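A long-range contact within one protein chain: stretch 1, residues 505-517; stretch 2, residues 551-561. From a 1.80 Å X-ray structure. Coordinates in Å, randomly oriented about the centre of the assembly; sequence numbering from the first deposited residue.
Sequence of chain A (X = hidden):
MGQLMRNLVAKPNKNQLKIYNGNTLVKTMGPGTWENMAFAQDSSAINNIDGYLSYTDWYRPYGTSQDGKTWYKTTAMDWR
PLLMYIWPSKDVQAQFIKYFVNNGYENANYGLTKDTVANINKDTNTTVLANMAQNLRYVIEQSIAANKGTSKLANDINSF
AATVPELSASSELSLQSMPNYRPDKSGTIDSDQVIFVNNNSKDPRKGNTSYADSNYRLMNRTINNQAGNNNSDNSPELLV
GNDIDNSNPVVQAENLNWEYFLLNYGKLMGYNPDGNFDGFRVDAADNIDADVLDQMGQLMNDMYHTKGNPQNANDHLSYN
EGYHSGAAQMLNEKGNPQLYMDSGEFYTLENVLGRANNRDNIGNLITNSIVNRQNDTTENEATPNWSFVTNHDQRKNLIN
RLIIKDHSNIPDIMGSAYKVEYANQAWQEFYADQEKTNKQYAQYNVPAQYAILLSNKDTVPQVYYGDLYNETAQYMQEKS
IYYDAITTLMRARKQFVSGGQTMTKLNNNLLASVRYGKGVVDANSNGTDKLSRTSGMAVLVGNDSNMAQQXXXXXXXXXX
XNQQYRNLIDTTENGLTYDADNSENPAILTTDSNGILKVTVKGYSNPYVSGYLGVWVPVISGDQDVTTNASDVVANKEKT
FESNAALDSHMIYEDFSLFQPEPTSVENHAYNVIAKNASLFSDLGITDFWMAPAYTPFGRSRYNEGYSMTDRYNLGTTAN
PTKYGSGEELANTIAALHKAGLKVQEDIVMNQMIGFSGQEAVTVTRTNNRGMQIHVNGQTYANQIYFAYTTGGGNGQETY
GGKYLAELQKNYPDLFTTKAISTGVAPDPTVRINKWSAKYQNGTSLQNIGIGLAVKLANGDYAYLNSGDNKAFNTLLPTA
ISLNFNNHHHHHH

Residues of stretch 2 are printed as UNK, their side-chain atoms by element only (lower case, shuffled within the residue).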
# COMPACT_ATOMS: atom_id res chain seq x y z
N LYS A 505 -31.55 -12.08 17.21
CA LYS A 505 -32.19 -12.72 16.06
C LYS A 505 -33.70 -12.78 16.26
O LYS A 505 -34.17 -13.25 17.31
CB LYS A 505 -31.66 -14.13 15.81
CG LYS A 505 -30.25 -14.16 15.24
CD LYS A 505 -29.78 -15.59 15.07
CE LYS A 505 -30.49 -16.29 13.93
NZ LYS A 505 -29.90 -17.62 13.63
N LEU A 506 -34.44 -12.29 15.27
CA LEU A 506 -35.91 -12.30 15.28
C LEU A 506 -36.47 -13.54 14.59
O LEU A 506 -37.56 -14.00 14.92
CB LEU A 506 -36.46 -11.03 14.62
CG LEU A 506 -36.02 -9.72 15.28
CD1 LEU A 506 -36.42 -8.54 14.40
CD2 LEU A 506 -36.55 -9.54 16.70
N ASN A 507 -35.74 -14.06 13.61
CA ASN A 507 -35.99 -15.39 13.05
C ASN A 507 -34.64 -15.87 12.57
O ASN A 507 -33.66 -15.21 12.85
CB ASN A 507 -37.09 -15.36 11.96
CG ASN A 507 -36.71 -14.51 10.74
OD1 ASN A 507 -35.57 -14.54 10.27
ND2 ASN A 507 -37.68 -13.75 10.22
N ASN A 508 -34.56 -16.99 11.84
CA ASN A 508 -33.24 -17.56 11.52
C ASN A 508 -32.38 -16.68 10.60
O ASN A 508 -31.16 -16.84 10.60
CB ASN A 508 -33.36 -18.97 10.93
CG ASN A 508 -32.04 -19.75 10.97
OD1 ASN A 508 -31.26 -19.65 11.94
ND2 ASN A 508 -31.76 -20.50 9.90
N ASN A 509 -33.00 -15.76 9.86
CA ASN A 509 -32.28 -14.91 8.91
C ASN A 509 -32.47 -13.41 9.09
O ASN A 509 -32.12 -12.65 8.20
CB ASN A 509 -32.67 -15.32 7.49
CG ASN A 509 -32.48 -16.80 7.24
OD1 ASN A 509 -31.38 -17.33 7.38
ND2 ASN A 509 -33.57 -17.49 6.95
N LEU A 510 -32.96 -12.97 10.25
CA LEU A 510 -33.26 -11.56 10.49
C LEU A 510 -32.86 -11.18 11.90
O LEU A 510 -33.20 -11.90 12.84
CB LEU A 510 -34.75 -11.31 10.29
CG LEU A 510 -35.33 -9.90 10.57
CD1 LEU A 510 -34.99 -8.94 9.44
CD2 LEU A 510 -36.83 -10.00 10.73
N LEU A 511 -32.16 -10.05 12.07
CA LEU A 511 -31.87 -9.55 13.40
C LEU A 511 -32.23 -8.08 13.59
O LEU A 511 -32.39 -7.34 12.61
CB LEU A 511 -30.42 -9.83 13.77
CG LEU A 511 -29.27 -9.05 13.14
CD1 LEU A 511 -29.17 -7.61 13.64
CD2 LEU A 511 -27.97 -9.79 13.47
N ALA A 512 -32.34 -7.70 14.86
CA ALA A 512 -32.52 -6.32 15.30
C ALA A 512 -31.30 -5.91 16.11
O ALA A 512 -30.89 -6.63 17.05
CB ALA A 512 -33.79 -6.18 16.14
N SER A 513 -30.66 -4.82 15.69
CA SER A 513 -29.53 -4.21 16.41
C SER A 513 -30.03 -2.89 16.97
O SER A 513 -30.41 -2.01 16.20
CB SER A 513 -28.35 -3.99 15.47
OG SER A 513 -27.24 -3.51 16.20
N VAL A 514 -30.07 -2.80 18.30
CA VAL A 514 -30.69 -1.69 19.00
C VAL A 514 -29.63 -0.95 19.82
O VAL A 514 -28.86 -1.60 20.54
CB VAL A 514 -31.81 -2.17 19.94
CG1 VAL A 514 -32.30 -1.05 20.85
CG2 VAL A 514 -32.99 -2.72 19.12
N ARG A 515 -29.62 0.38 19.71
CA ARG A 515 -28.87 1.23 20.63
C ARG A 515 -29.84 1.95 21.56
O ARG A 515 -30.87 2.46 21.11
CB ARG A 515 -27.99 2.22 19.85
CG ARG A 515 -26.94 1.56 18.95
CD ARG A 515 -25.93 0.71 19.74
NE ARG A 515 -25.14 1.52 20.67
CZ ARG A 515 -24.10 2.30 20.34
NH1 ARG A 515 -23.69 2.40 19.08
NH2 ARG A 515 -23.47 3.01 21.29
N TYR A 516 -29.54 1.96 22.86
CA TYR A 516 -30.53 2.42 23.85
C TYR A 516 -30.55 3.93 24.07
O TYR A 516 -31.51 4.44 24.65
CB TYR A 516 -30.35 1.68 25.19
CG TYR A 516 -30.61 0.20 25.07
CD1 TYR A 516 -31.90 -0.27 24.83
CD2 TYR A 516 -29.58 -0.72 25.16
CE1 TYR A 516 -32.16 -1.63 24.66
CE2 TYR A 516 -29.83 -2.08 25.03
CZ TYR A 516 -31.12 -2.53 24.77
OH TYR A 516 -31.39 -3.88 24.63
N GLY A 517 -29.52 4.64 23.60
CA GLY A 517 -29.48 6.11 23.68
C GLY A 517 -28.41 6.63 24.64
O GLY A 517 -27.88 5.88 25.48
N UNK A 551 -44.85 -10.14 11.27
CA UNK A 551 -44.69 -9.10 12.27
C UNK A 551 -43.54 -9.48 13.22
O UNK A 551 -43.33 -10.66 13.47
c UNK A 551 -45.98 -8.94 13.05
o UNK A 551 -45.89 -7.88 13.97
N UNK A 552 -42.79 -8.48 13.70
CA UNK A 552 -41.71 -8.70 14.67
C UNK A 552 -41.79 -7.67 15.78
O UNK A 552 -42.29 -6.56 15.57
c UNK A 552 -40.08 -7.27 13.32
c UNK A 552 -40.31 -8.62 14.01
c UNK A 552 -40.14 -9.75 13.01
N UNK A 553 -41.27 -8.03 16.96
CA UNK A 553 -41.31 -7.17 18.14
C UNK A 553 -39.88 -6.77 18.52
O UNK A 553 -39.07 -7.64 18.84
c UNK A 553 -41.96 -7.92 19.29
N UNK A 554 -39.58 -5.47 18.45
CA UNK A 554 -38.25 -4.93 18.74
C UNK A 554 -38.24 -4.30 20.14
O UNK A 554 -39.08 -3.46 20.44
c UNK A 554 -36.37 -3.42 17.93
c UNK A 554 -37.84 -3.81 17.75
c UNK A 554 -37.57 -5.56 15.90
c UNK A 554 -38.13 -4.21 16.30
N UNK A 555 -37.30 -4.69 20.98
CA UNK A 555 -37.18 -4.09 22.30
C UNK A 555 -36.32 -2.83 22.26
O UNK A 555 -35.09 -2.90 22.25
o UNK A 555 -37.22 -3.47 24.98
n UNK A 555 -35.91 -5.18 25.64
c UNK A 555 -36.59 -4.50 24.72
c UNK A 555 -36.61 -5.07 23.32
N UNK A 556 -36.98 -1.67 22.30
CA UNK A 556 -36.28 -0.37 22.33
C UNK A 556 -35.74 -0.01 23.72
O UNK A 556 -34.89 0.88 23.84
c UNK A 556 -37.21 0.74 21.82
s UNK A 556 -36.67 0.10 19.14
c UNK A 556 -37.86 0.45 20.46
c UNK A 556 -35.91 1.70 18.96
N UNK A 557 -36.24 -0.68 24.75
CA UNK A 557 -35.81 -0.47 26.13
C UNK A 557 -36.81 0.28 26.98
O UNK A 557 -37.67 1.00 26.47
N UNK A 558 -36.65 0.15 28.30
CA UNK A 558 -37.53 0.78 29.29
C UNK A 558 -37.50 2.31 29.25
O UNK A 558 -38.45 2.94 29.66
c UNK A 558 -40.44 -3.38 31.07
c UNK A 558 -37.45 -1.14 31.02
n UNK A 558 -40.58 -4.70 31.13
n UNK A 558 -39.23 -2.84 31.19
c UNK A 558 -37.18 0.33 30.73
n UNK A 558 -41.52 -2.60 30.90
c UNK A 558 -38.95 -1.41 31.14
N UNK A 559 -36.41 2.88 28.75
CA UNK A 559 -36.33 4.33 28.55
C UNK A 559 -37.23 4.84 27.44
O UNK A 559 -37.39 6.05 27.32
c UNK A 559 -34.88 4.75 28.28
N UNK A 560 -37.82 3.94 26.64
CA UNK A 560 -38.53 4.32 25.44
C UNK A 560 -39.95 3.75 25.32
O UNK A 560 -40.38 3.38 24.23
n UNK A 560 -36.12 5.89 24.02
c UNK A 560 -35.10 4.04 24.56
c UNK A 560 -37.67 3.93 24.25
c UNK A 560 -36.32 4.55 24.27
c UNK A 560 -34.84 6.17 24.14
n UNK A 560 -34.19 5.07 24.46
N UNK A 561 -40.67 3.74 26.43
CA UNK A 561 -42.09 3.32 26.45
C UNK A 561 -42.97 4.45 25.96
O UNK A 561 -42.65 5.63 26.17
c UNK A 561 -42.51 2.88 27.84
O HOH W 1 -33.60 2.40 21.71
O HOH W 2 -32.88 -4.72 22.30

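Position 551 carries one carbon ending in one oxygen, well out of reach of stretch 1; a hydroxymethyl group makes it Ser551. Position 552 has three carbons, forked at the first. That first carbon, CB, lies 3.9 Å from Leu506 CD1, and one arm comes within 4.0 Å of Leu510 CD2. A carbon fork with two single-atom arms is a valine, Val552, whose CG1 is the arm facing Leu510. Position 553 shows a single carbon set sideways, hence Ala553; its contact is through the backbone, O lying 3.8 Å from Leu506 CD2.

Position 554 has four carbons, forked at the first, with one arm two carbons long, which identifies Ile554. Although its CA-to-CB bond points sideways, the end of the side chain comes nearer: CD1 lies 3.5 Å from Leu506 CD1 and 3.8 Å from Ala512 CB, while CG2 is 3.7 Å from Val514 CG2.

At position 555, two carbons precede a terminus of one oxygen and one nitrogen, the short amide of Asn555. Its OD1 accepts a hydrogen bond from the backbone N of position 557 (3.0 Å), and its backbone O sits 3.6 Å from Val514 CG1. Position 556 is an unbranched chain of two carbons, a sulfur and a carbon, so Met556. Its CA-to-CB bond points away, and its backbone makes the approach, O lying 3.4 Å from Tyr516 CD1 at the ring edge.

Position 557 has no side-chain atoms and is Gly557. An ideal CB would fall 2.9 Å from Tyr516 CD1, a clash, and phi/psi of 106/161° would also jam it against the preceding carbonyl oxygen. Position 558 has three carbons, a nitrogen, then a carbon bearing two nitrogens: the guanidinium of Arg558, its end leading away. Position 559 bears one carbon, Ala559, with no close contact. Position 560 has one carbon leading to a five-membered ring of three carbons and two nitrogens, the imidazole of His560; its NE2 donates to Tyr516 O (2.8 Å, 165°). Position 561, with one carbon, is Ala561, out of reach.

The strands run broadly parallel, 24° apart, with axes 8.1 Å apart at closest approach. Alternation turns Leu510, Ala512 and Val514 toward stretch 2 and Leu511, Ser513 and Arg515 away, so apolar side chains pack between the strands. Beyond them the contact becomes polar: one water donates to Arg515 O and Met556 O, another links Tyr516 OH to Asn555 O, and the histidine bond ties the two loops together.

Stretch 2 551-561: SVAINMGRAHA
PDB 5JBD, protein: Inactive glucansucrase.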